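Local coordinates for protein p13 MTCP-1 (PDB 1A1X) that binds the kinases AKT1 and AKT2 through their PH domains, enhances their phosphorylation and activation, and is implicated in T cell malignancies, at residues Q65-W70 with M79-R84; Q87-L92 with E99-L104. All blocks are in the same frame, centred on the assembly; numbering follows the deposited sequence.

Both contacts lie in one closed antiparallel beta barrel, the TCL1-family fold, their centres about 14 Å apart. Along the chain, contact 1 comes first, tying the approach to strand 69-73 to the end of strand 77-80 and its following turn; contact 2 pairs strands 85-94 and 97-104. Strands 77-80 and 85-94 are neighbours, so the two hairpins lie side by side as four consecutive strands. The contacts touch directly, W70 CE2 lying 3.7 Å from L102 CD1. Contact 1 touches no other chain of the assembly, whereas contact 2 also reaches the second subunit, so one half of the barrel carries both the turn into strand 85-94 and part of the interface.

Contact 1: Q65-W70 with M79-R84; sequences QLPLMW and MDNNSR
The side-chain carbonyl of N81 reaches across to the backbone of L68 and M69. Its OD1 accepts from M69 N at 3.2 Å, the donor standing above the amide carbonyl plane, and takes a second, weak bond from L68 N at 2.9 Å with an N-H...O angle of only 129°. A chi1 of 51° sets N81 CG between its own backbone N and carbonyl carbon, starting the side chain toward segment 65-70; there it crosses that of L68 at about a right angle, ND2 4.0 Å from L68 CG. M69 slides past N81 in the opposite direction, its CG against N81 CB, and the bent thioether chain brings CE within 3.5 Å of M79 O. Beside this grip, M69 O meets D80 CA in a CA-H...O contact of 3.0 Å.

D80 organises the turn. Its OD1 is gripped by N82 N and R84 N, both at 2.9 Å, arriving from opposite faces of the carboxylate, while OD2 accepts from the indole of W86. Held on both oxygens, the carboxylate is probably fixed in its rotation. Its CB packs 3.5 Å from P67 CB, the two side chains crossing at about a right angle, and P67 CG sits over the centre of one face of the W70 ring. W86 also meets W70 edge to face. D80 thus forms an Asx turn within the type I beta turn D80-S83, which carries strand 77-80 into strand 85-94 of the barrel.

Contact 2: Q87-L92 with E99-L104; sequences QIQHHL and ELLLKL
Q87 and K103 open the pairing with two reciprocal backbone bonds, Q87 N to K103 O and K103 N to Q87 O, and L92 and E99 close it with another two. Between them Q89 and H90 both face L101, a classic beta bulge: L101 O accepts from Q89 N at 2.7 Å, nearly along the C=O axis, while L101 N donates to H90 O at 2.9 Å. The extra residue therefore costs L101 neither backbone bond. Facing outward from the pair, the backbone of I88 bonds to E76, L100 to V45 and L102 to A43.

Q89, at the bulge, crosses K103 obliquely, its NE2 3.5 Å from K103 CD. Their polar ends are satisfied beyond the strands: Q89 OE1 by R42, Q89 NE2 by E5 and A3 of the second subunit, and K103 NZ by a hydrogen bond to G4 O and a salt bridge to E5, both of the second subunit. E99 OE1 accepts from Q46.

With CG between backbone N and carbonyl carbon (chi1 83°), the H90 ring receives L101 CB over its centre, 3.6 Å from the centroid in a CH-pi contact, with L92 CG over the opposite face, offset toward the rim. The E99 carboxylate is turned 16° from the ring plane. An alanine here, lacking the ring, would probably leave a gap between L101 and L92 and cost the interface its ring-to-ring meeting with H90 of the second subunit.

On the other face L100 CD2 lies 4.0 Å from the H91 ring centroid, H91 NE2 pairs with Q98, and I88 CG1 packs 3.7 Å from L102 CD2. The chemistry divides accordingly: apolar contacts dominate around I88, L100 and L102, whereas Q89 and K103 send polar groups to the second subunit, E99 binds Q46, and H90 contributes its ring.

Contact 1: Q65-W70 with M79-R84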
# COMPACT_ATOMS: atom_id res chain seq x y z
N GLN A 65 9.95 15.92 -10.34
CA GLN A 65 9.63 14.54 -10.75
C GLN A 65 8.10 14.33 -10.77
O GLN A 65 7.59 13.42 -11.44
CB GLN A 65 10.28 13.53 -9.79
CG GLN A 65 11.80 13.53 -9.84
CD GLN A 65 12.40 12.49 -8.92
OE1 GLN A 65 12.51 12.71 -7.72
NE2 GLN A 65 12.78 11.35 -9.48
N LEU A 66 7.39 15.16 -10.02
CA LEU A 66 5.93 15.12 -9.92
C LEU A 66 5.34 16.10 -10.95
O LEU A 66 5.95 17.13 -11.27
CB LEU A 66 5.49 15.50 -8.50
CG LEU A 66 5.31 14.40 -7.45
CD1 LEU A 66 5.86 13.07 -7.93
CD2 LEU A 66 5.94 14.83 -6.14
N PRO A 67 4.12 15.82 -11.43
CA PRO A 67 3.45 16.67 -12.41
C PRO A 67 2.74 17.90 -11.88
O PRO A 67 2.54 18.05 -10.67
CB PRO A 67 2.47 15.70 -13.07
CG PRO A 67 2.03 14.87 -11.91
CD PRO A 67 3.31 14.61 -11.14
N LEU A 68 2.37 18.78 -12.81
CA LEU A 68 1.64 20.00 -12.48
C LEU A 68 0.21 19.64 -12.11
O LEU A 68 -0.44 20.33 -11.32
CB LEU A 68 1.60 20.95 -13.68
CG LEU A 68 2.89 21.55 -14.23
CD1 LEU A 68 2.55 22.43 -15.42
CD2 LEU A 68 3.60 22.36 -13.17
N MET A 69 -0.29 18.54 -12.67
CA MET A 69 -1.66 18.12 -12.39
C MET A 69 -1.92 16.66 -12.70
O MET A 69 -1.29 16.06 -13.57
CB MET A 69 -2.64 18.96 -13.21
CG MET A 69 -2.48 18.77 -14.70
SD MET A 69 -4.05 18.52 -15.53
CE MET A 69 -4.15 16.76 -15.54
N TRP A 70 -2.90 16.11 -11.98
CA TRP A 70 -3.34 14.73 -12.15
C TRP A 70 -4.84 14.83 -12.34
O TRP A 70 -5.50 15.58 -11.62
CB TRP A 70 -3.07 13.90 -10.89
CG TRP A 70 -1.73 13.25 -10.83
CD1 TRP A 70 -1.23 12.32 -11.70
CD2 TRP A 70 -0.77 13.37 -9.78
NE1 TRP A 70 -0.02 11.85 -11.24
CE2 TRP A 70 0.28 12.47 -10.06
CE3 TRP A 70 -0.70 14.15 -8.61
CZ2 TRP A 70 1.39 12.33 -9.22
CZ3 TRP A 70 0.41 14.01 -7.77
CH2 TRP A 70 1.44 13.10 -8.08
N MET A 79 -4.18 10.64 -15.20
CA MET A 79 -3.42 11.10 -16.35
C MET A 79 -2.90 12.47 -15.95
O MET A 79 -3.66 13.30 -15.47
CB MET A 79 -4.30 11.22 -17.60
CG MET A 79 -3.49 11.70 -18.81
SD MET A 79 -4.40 11.84 -20.34
CE MET A 79 -4.15 10.23 -21.02
N ASP A 80 -1.59 12.68 -16.09
CA ASP A 80 -0.99 13.96 -15.74
C ASP A 80 -0.99 14.94 -16.92
O ASP A 80 -1.55 14.64 -17.98
CB ASP A 80 0.42 13.79 -15.15
CG ASP A 80 1.43 13.17 -16.13
OD1 ASP A 80 1.26 13.26 -17.37
OD2 ASP A 80 2.43 12.59 -15.65
N ASN A 81 -0.34 16.08 -16.73
CA ASN A 81 -0.28 17.10 -17.77
C ASN A 81 0.58 16.73 -18.99
O ASN A 81 0.46 17.36 -20.04
CB ASN A 81 0.20 18.42 -17.18
CG ASN A 81 1.44 18.26 -16.38
OD1 ASN A 81 1.42 17.71 -15.28
ND2 ASN A 81 2.56 18.68 -16.94
N ASN A 82 1.41 15.70 -18.85
CA ASN A 82 2.26 15.23 -19.95
C ASN A 82 1.64 14.02 -20.66
O ASN A 82 2.29 13.39 -21.49
CB ASN A 82 3.64 14.83 -19.43
CG ASN A 82 4.38 15.98 -18.81
OD1 ASN A 82 5.07 15.82 -17.80
ND2 ASN A 82 4.26 17.15 -19.42
N SER A 83 0.40 13.69 -20.31
CA SER A 83 -0.34 12.54 -20.86
C SER A 83 0.09 11.18 -20.33
O SER A 83 -0.34 10.15 -20.84
CB SER A 83 -0.31 12.51 -22.40
OG SER A 83 -1.22 13.44 -22.94
N ARG A 84 0.94 11.18 -19.30
CA ARG A 84 1.40 9.93 -18.71
C ARG A 84 0.35 9.41 -17.74
O ARG A 84 -0.40 10.19 -17.17
CB ARG A 84 2.72 10.13 -18.00
CG ARG A 84 3.79 10.65 -18.90
CD ARG A 84 5.02 11.01 -18.10
NE ARG A 84 6.05 11.62 -18.94
CZ ARG A 84 6.84 12.61 -18.55
NH1 ARG A 84 6.71 13.12 -17.33
NH2 ARG A 84 7.76 13.10 -19.38

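Contact 2: Q87-L92 with E99-L104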
# COMPACT_ATOMS: atom_id res chain seq x y z
N GLN A 87 -0.88 4.57 -12.12
CA GLN A 87 -1.77 3.55 -11.59
C GLN A 87 -2.03 3.76 -10.11
O GLN A 87 -1.10 4.00 -9.35
CB GLN A 87 -1.14 2.17 -11.78
CG GLN A 87 -2.00 1.00 -11.31
CD GLN A 87 -3.25 0.83 -12.15
OE1 GLN A 87 -3.18 0.64 -13.37
NE2 GLN A 87 -4.42 0.89 -11.50
N ILE A 88 -3.29 3.72 -9.69
CA ILE A 88 -3.59 3.84 -8.26
C ILE A 88 -3.38 2.43 -7.72
O ILE A 88 -4.15 1.53 -8.02
CB ILE A 88 -5.05 4.28 -7.99
CG1 ILE A 88 -5.30 5.70 -8.49
CG2 ILE A 88 -5.36 4.21 -6.50
CD1 ILE A 88 -6.77 6.12 -8.46
N GLN A 89 -2.28 2.22 -6.99
CA GLN A 89 -1.99 0.90 -6.43
C GLN A 89 -2.78 0.65 -5.15
O GLN A 89 -3.12 -0.50 -4.83
CB GLN A 89 -0.50 0.71 -6.22
CG GLN A 89 0.26 0.88 -7.52
CD GLN A 89 1.63 0.27 -7.45
OE1 GLN A 89 2.54 0.85 -6.88
NE2 GLN A 89 1.78 -0.92 -8.01
N HIS A 90 -3.03 1.71 -4.40
CA HIS A 90 -3.88 1.62 -3.22
C HIS A 90 -4.42 2.98 -2.78
O HIS A 90 -3.82 4.02 -3.05
CB HIS A 90 -3.28 0.77 -2.08
CG HIS A 90 -2.30 1.48 -1.20
ND1 HIS A 90 -2.50 2.77 -0.74
CD2 HIS A 90 -1.15 1.06 -0.64
CE1 HIS A 90 -1.51 3.10 0.06
NE2 HIS A 90 -0.68 2.08 0.15
N HIS A 91 -5.61 2.95 -2.20
CA HIS A 91 -6.30 4.13 -1.71
C HIS A 91 -6.91 3.70 -0.39
O HIS A 91 -7.94 3.03 -0.35
CB HIS A 91 -7.40 4.54 -2.70
CG HIS A 91 -8.18 5.75 -2.27
ND1 HIS A 91 -9.43 6.04 -2.78
CD2 HIS A 91 -7.89 6.75 -1.40
CE1 HIS A 91 -9.87 7.17 -2.25
NE2 HIS A 91 -8.95 7.62 -1.41
N LEU A 92 -6.25 4.08 0.69
CA LEU A 92 -6.71 3.70 2.01
C LEU A 92 -6.48 4.75 3.08
O LEU A 92 -5.91 5.81 2.83
CB LEU A 92 -6.08 2.36 2.42
CG LEU A 92 -4.72 1.96 1.84
CD1 LEU A 92 -3.62 2.66 2.56
CD2 LEU A 92 -4.53 0.47 1.94
N GLU A 99 -4.79 8.12 2.03
CA GLU A 99 -3.57 7.98 1.26
C GLU A 99 -3.72 7.32 -0.11
O GLU A 99 -4.40 6.31 -0.26
CB GLU A 99 -2.54 7.19 2.09
CG GLU A 99 -1.29 6.82 1.32
CD GLU A 99 -0.33 5.99 2.13
OE1 GLU A 99 0.32 6.54 3.03
OE2 GLU A 99 -0.20 4.79 1.85
N LEU A 100 -3.07 7.92 -1.11
CA LEU A 100 -3.08 7.38 -2.46
C LEU A 100 -1.66 6.93 -2.73
O LEU A 100 -0.72 7.60 -2.32
CB LEU A 100 -3.43 8.45 -3.49
CG LEU A 100 -4.88 8.90 -3.68
CD1 LEU A 100 -4.91 10.12 -4.59
CD2 LEU A 100 -5.70 7.77 -4.27
N LEU A 101 -1.52 5.75 -3.33
CA LEU A 101 -0.21 5.25 -3.71
C LEU A 101 -0.27 5.12 -5.23
O LEU A 101 -0.96 4.24 -5.77
CB LEU A 101 0.12 3.90 -3.06
CG LEU A 101 1.55 3.46 -3.42
CD1 LEU A 101 2.55 4.44 -2.81
CD2 LEU A 101 1.83 2.03 -2.95
N LEU A 102 0.43 6.03 -5.90
CA LEU A 102 0.48 6.11 -7.36
C LEU A 102 1.76 5.57 -7.97
O LEU A 102 2.85 5.82 -7.46
CB LEU A 102 0.31 7.56 -7.81
CG LEU A 102 -0.92 8.31 -7.30
CD1 LEU A 102 -0.91 9.76 -7.82
CD2 LEU A 102 -2.16 7.58 -7.76
N LYS A 103 1.64 4.90 -9.10
CA LYS A 103 2.79 4.35 -9.78
C LYS A 103 2.82 4.84 -11.22
O LYS A 103 1.88 4.61 -11.98
CB LYS A 103 2.74 2.82 -9.76
CG LYS A 103 3.98 2.14 -10.36
CD LYS A 103 3.87 0.64 -10.31
CE LYS A 103 5.10 0.01 -10.91
NZ LYS A 103 5.09 -1.47 -10.76
N LEU A 104 3.90 5.51 -11.60
CA LEU A 104 4.05 6.02 -12.96
C LEU A 104 4.31 4.86 -13.91
O LEU A 104 5.29 4.14 -13.77
CB LEU A 104 5.19 7.04 -13.04
CG LEU A 104 5.47 7.56 -14.45
CD1 LEU A 104 4.22 8.21 -15.03
CD2 LEU A 104 6.62 8.54 -14.39